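Long-range contact in putative sporulation-specific glycosylase ydhD (Bacillus subtilis subsp. subtilis str. 168, PDB 3CZ8), which probably hydrolyses glycosidic bonds in cell-wall or chitin-like polysaccharides during sporulation, as a family 18 glycosyl hydrolase: residues S265-Y270 against E279-G284. The protein carries 1 engineered substitution. Numbering follows the deposited sequence.
Sequences SPFFRY and EVWFEG. Engineered in segment 279-284: G284 (natural residue Asp).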
loop_
_atom_site.group_PDB
_atom_site.type_symbol
_atom_site.label_atom_id
_atom_site.label_comp_id
_atom_site.label_asym_id
_atom_site.label_seq_id
_atom_site.Cartn_x
_atom_site.Cartn_y
_atom_site.Cartn_z
ATOM N N SER A 265 18.548 -5.241 -11.181
ATOM C CA SER A 265 17.412 -4.360 -10.941
ATOM C C SER A 265 16.663 -4.139 -12.253
ATOM O O SER A 265 17.294 -3.875 -13.285
ATOM C CB SER A 265 17.891 -3.017 -10.383
ATOM O OG SER A 265 18.641 -3.193 -9.195
ATOM N N PRO A 266 15.319 -4.267 -12.230
ATOM C CA PRO A 266 14.555 -3.981 -13.441
ATOM C C PRO A 266 14.400 -2.488 -13.693
ATOM O O PRO A 266 14.355 -1.692 -12.750
ATOM C CB PRO A 266 13.196 -4.623 -13.161
ATOM C CG PRO A 266 13.059 -4.593 -11.689
ATOM C CD PRO A 266 14.447 -4.698 -11.121
ATOM N N PHE A 267 14.337 -2.125 -14.969
ATOM C CA PHE A 267 14.123 -0.742 -15.383
ATOM C C PHE A 267 13.433 -0.676 -16.735
ATOM O O PHE A 267 13.443 -1.650 -17.487
ATOM C CB PHE A 267 15.439 0.061 -15.385
ATOM C CG PHE A 267 16.404 -0.313 -16.481
ATOM C CD1 PHE A 267 16.591 0.532 -17.570
ATOM C CD2 PHE A 267 17.144 -1.495 -16.416
ATOM C CE1 PHE A 267 17.485 0.198 -18.585
ATOM C CE2 PHE A 267 18.037 -1.835 -17.425
ATOM C CZ PHE A 267 18.210 -0.989 -18.509
ATOM N N PHE A 268 12.812 0.465 -17.023
ATOM C CA PHE A 268 12.300 0.745 -18.359
ATOM C C PHE A 268 12.249 2.239 -18.636
ATOM O O PHE A 268 12.291 3.051 -17.712
ATOM C CB PHE A 268 10.931 0.085 -18.609
ATOM C CG PHE A 268 9.819 0.595 -17.732
ATOM C CD1 PHE A 268 8.997 1.634 -18.156
ATOM C CD2 PHE A 268 9.563 0.004 -16.498
ATOM C CE1 PHE A 268 7.952 2.090 -17.356
ATOM C CE2 PHE A 268 8.532 0.457 -15.693
ATOM C CZ PHE A 268 7.718 1.502 -16.130
ATOM N N ARG A 269 12.167 2.589 -19.917
ATOM C CA ARG A 269 11.954 3.973 -20.331
ATOM C C ARG A 269 10.707 4.078 -21.202
ATOM O O ARG A 269 10.326 3.112 -21.868
ATOM C CB ARG A 269 13.176 4.516 -21.078
ATOM C CG ARG A 269 14.423 4.663 -20.220
ATOM C CD ARG A 269 15.616 5.150 -21.029
ATOM N NE ARG A 269 16.807 5.270 -20.192
ATOM C CZ ARG A 269 17.731 4.323 -20.048
ATOM N NH1 ARG A 269 17.621 3.168 -20.695
ATOM N NH2 ARG A 269 18.773 4.533 -19.255
ATOM N N TYR A 270 10.069 5.245 -21.176
ATOM C CA TYR A 270 8.922 5.535 -22.037
ATOM C C TYR A 270 8.817 7.032 -22.320
ATOM O O TYR A 270 9.429 7.841 -21.623
ATOM C CB TYR A 270 7.614 5.005 -21.423
ATOM C CG TYR A 270 7.146 5.705 -20.155
ATOM C CD1 TYR A 270 6.350 6.852 -20.219
ATOM C CD2 TYR A 270 7.481 5.207 -18.895
ATOM C CE1 TYR A 270 5.920 7.500 -19.057
ATOM C CE2 TYR A 270 7.043 5.835 -17.724
ATOM C CZ TYR A 270 6.259 6.979 -17.817
ATOM O OH TYR A 270 5.827 7.614 -16.682
ATOM N N GLU A 279 12.261 7.640 -17.041
ATOM C CA GLU A 279 13.051 6.464 -16.670
ATOM C C GLU A 279 12.558 5.941 -15.325
ATOM O O GLU A 279 12.435 6.699 -14.357
ATOM C CB GLU A 279 14.544 6.799 -16.603
ATOM C CG GLU A 279 15.449 5.595 -16.376
ATOM C CD GLU A 279 16.928 5.918 -16.563
ATOM O OE1 GLU A 279 17.723 5.625 -15.645
ATOM O OE2 GLU A 279 17.299 6.456 -17.628
ATOM N N VAL A 280 12.263 4.646 -15.283
ATOM C CA VAL A 280 11.685 4.018 -14.098
ATOM C C VAL A 280 12.584 2.884 -13.621
ATOM O O VAL A 280 12.951 2.017 -14.406
ATOM C CB VAL A 280 10.248 3.482 -14.375
ATOM C CG1 VAL A 280 9.604 2.904 -13.105
ATOM C CG2 VAL A 280 9.363 4.575 -14.965
ATOM N N TRP A 281 12.945 2.919 -12.339
ATOM C CA TRP A 281 13.642 1.820 -11.664
ATOM C C TRP A 281 12.800 1.316 -10.495
ATOM O O TRP A 281 12.250 2.110 -9.727
ATOM C CB TRP A 281 15.002 2.292 -11.137
ATOM C CG TRP A 281 16.001 2.566 -12.211
ATOM C CD1 TRP A 281 16.137 3.724 -12.928
ATOM C CD2 TRP A 281 17.011 1.670 -12.695
ATOM N NE1 TRP A 281 17.165 3.599 -13.831
ATOM C CE2 TRP A 281 17.717 2.349 -13.712
ATOM C CE3 TRP A 281 17.376 0.350 -12.381
ATOM C CZ2 TRP A 281 18.780 1.761 -14.410
ATOM C CZ3 TRP A 281 18.436 -0.238 -13.077
ATOM C CH2 TRP A 281 19.124 0.472 -14.079
ATOM N N PHE A 282 12.716 -0.006 -10.352
ATOM C CA PHE A 282 11.836 -0.624 -9.369
ATOM C C PHE A 282 12.368 -2.001 -8.989
ATOM O O PHE A 282 13.545 -2.287 -9.197
ATOM C CB PHE A 282 10.379 -0.686 -9.884
ATOM C CG PHE A 282 10.184 -1.567 -11.100
ATOM C CD1 PHE A 282 10.587 -1.147 -12.362
ATOM C CD2 PHE A 282 9.561 -2.805 -10.981
ATOM C CE1 PHE A 282 10.401 -1.959 -13.474
ATOM C CE2 PHE A 282 9.371 -3.623 -12.088
ATOM C CZ PHE A 282 9.795 -3.201 -13.332
ATOM N N GLU A 283 11.511 -2.831 -8.400
ATOM C CA GLU A 283 11.860 -4.198 -8.019
ATOM C C GLU A 283 10.830 -5.180 -8.567
ATOM O O GLU A 283 9.626 -4.947 -8.455
ATOM C CB GLU A 283 11.911 -4.329 -6.496
ATOM C CG GLU A 283 13.029 -3.555 -5.822
ATOM C CD GLU A 283 14.380 -4.244 -5.911
ATOM O OE1 GLU A 283 14.426 -5.490 -5.889
ATOM O OE2 GLU A 283 15.401 -3.536 -5.987
ATOM N N GLY A 284 11.309 -6.271 -9.161
ATOM C CA GLY A 284 10.442 -7.351 -9.634
ATOM C C GLY A 284 10.704 -8.663 -8.910
ATOM O O GLY A 284 11.373 -8.680 -7.873
HETATM O O HOH W 1 17.083 -2.100 -7.220
#
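The indole of W281 carries F267 on one face: CB of F267 stands over the six-membered ring, 3.5 Å from its centroid, and the phenyl ring beyond it makes an offset stack with planes 14° apart. A flat indole suits this place, offering F267 a broad face and E279 an N-H. At its edge lie CB of S265 and OE1 of E279, which accepts a nearly straight hydrogen bond from W281 NE1 (2.8 Å). E279, with CG anti to the backbone N (chi1 -173°) and its chain extended, carries its carboxylate alongside R269, whose NE and NH2 meet OE2 in a salt bridge of weak, bent bonds.

On the reverse face of the sheet, V280 lays its branched CB over the F268 ring, whose edge meets F282 CE1 at 3.7 Å from F268 CD2. CH groups of a pyrrolidine can lie on an aromatic face, and P266 CG makes such a CH-pi contact, 3.8 Å from the F282 ring centroid; helix 243-252 packs against F268 and F282. F268 and V280 form the antiparallel hydrogen-bonded pair of a beta hairpin.

An alanine in place of W281 would probably leave the F267 ring without its stacking partner and E279 OE1 without its indole donor. The hairpin, in the antiparallel sheet beside the family 18 barrel, thus joins the apolar cluster of P266, F268, V280 and F282 to a face where one carboxylate links a cation and an indole.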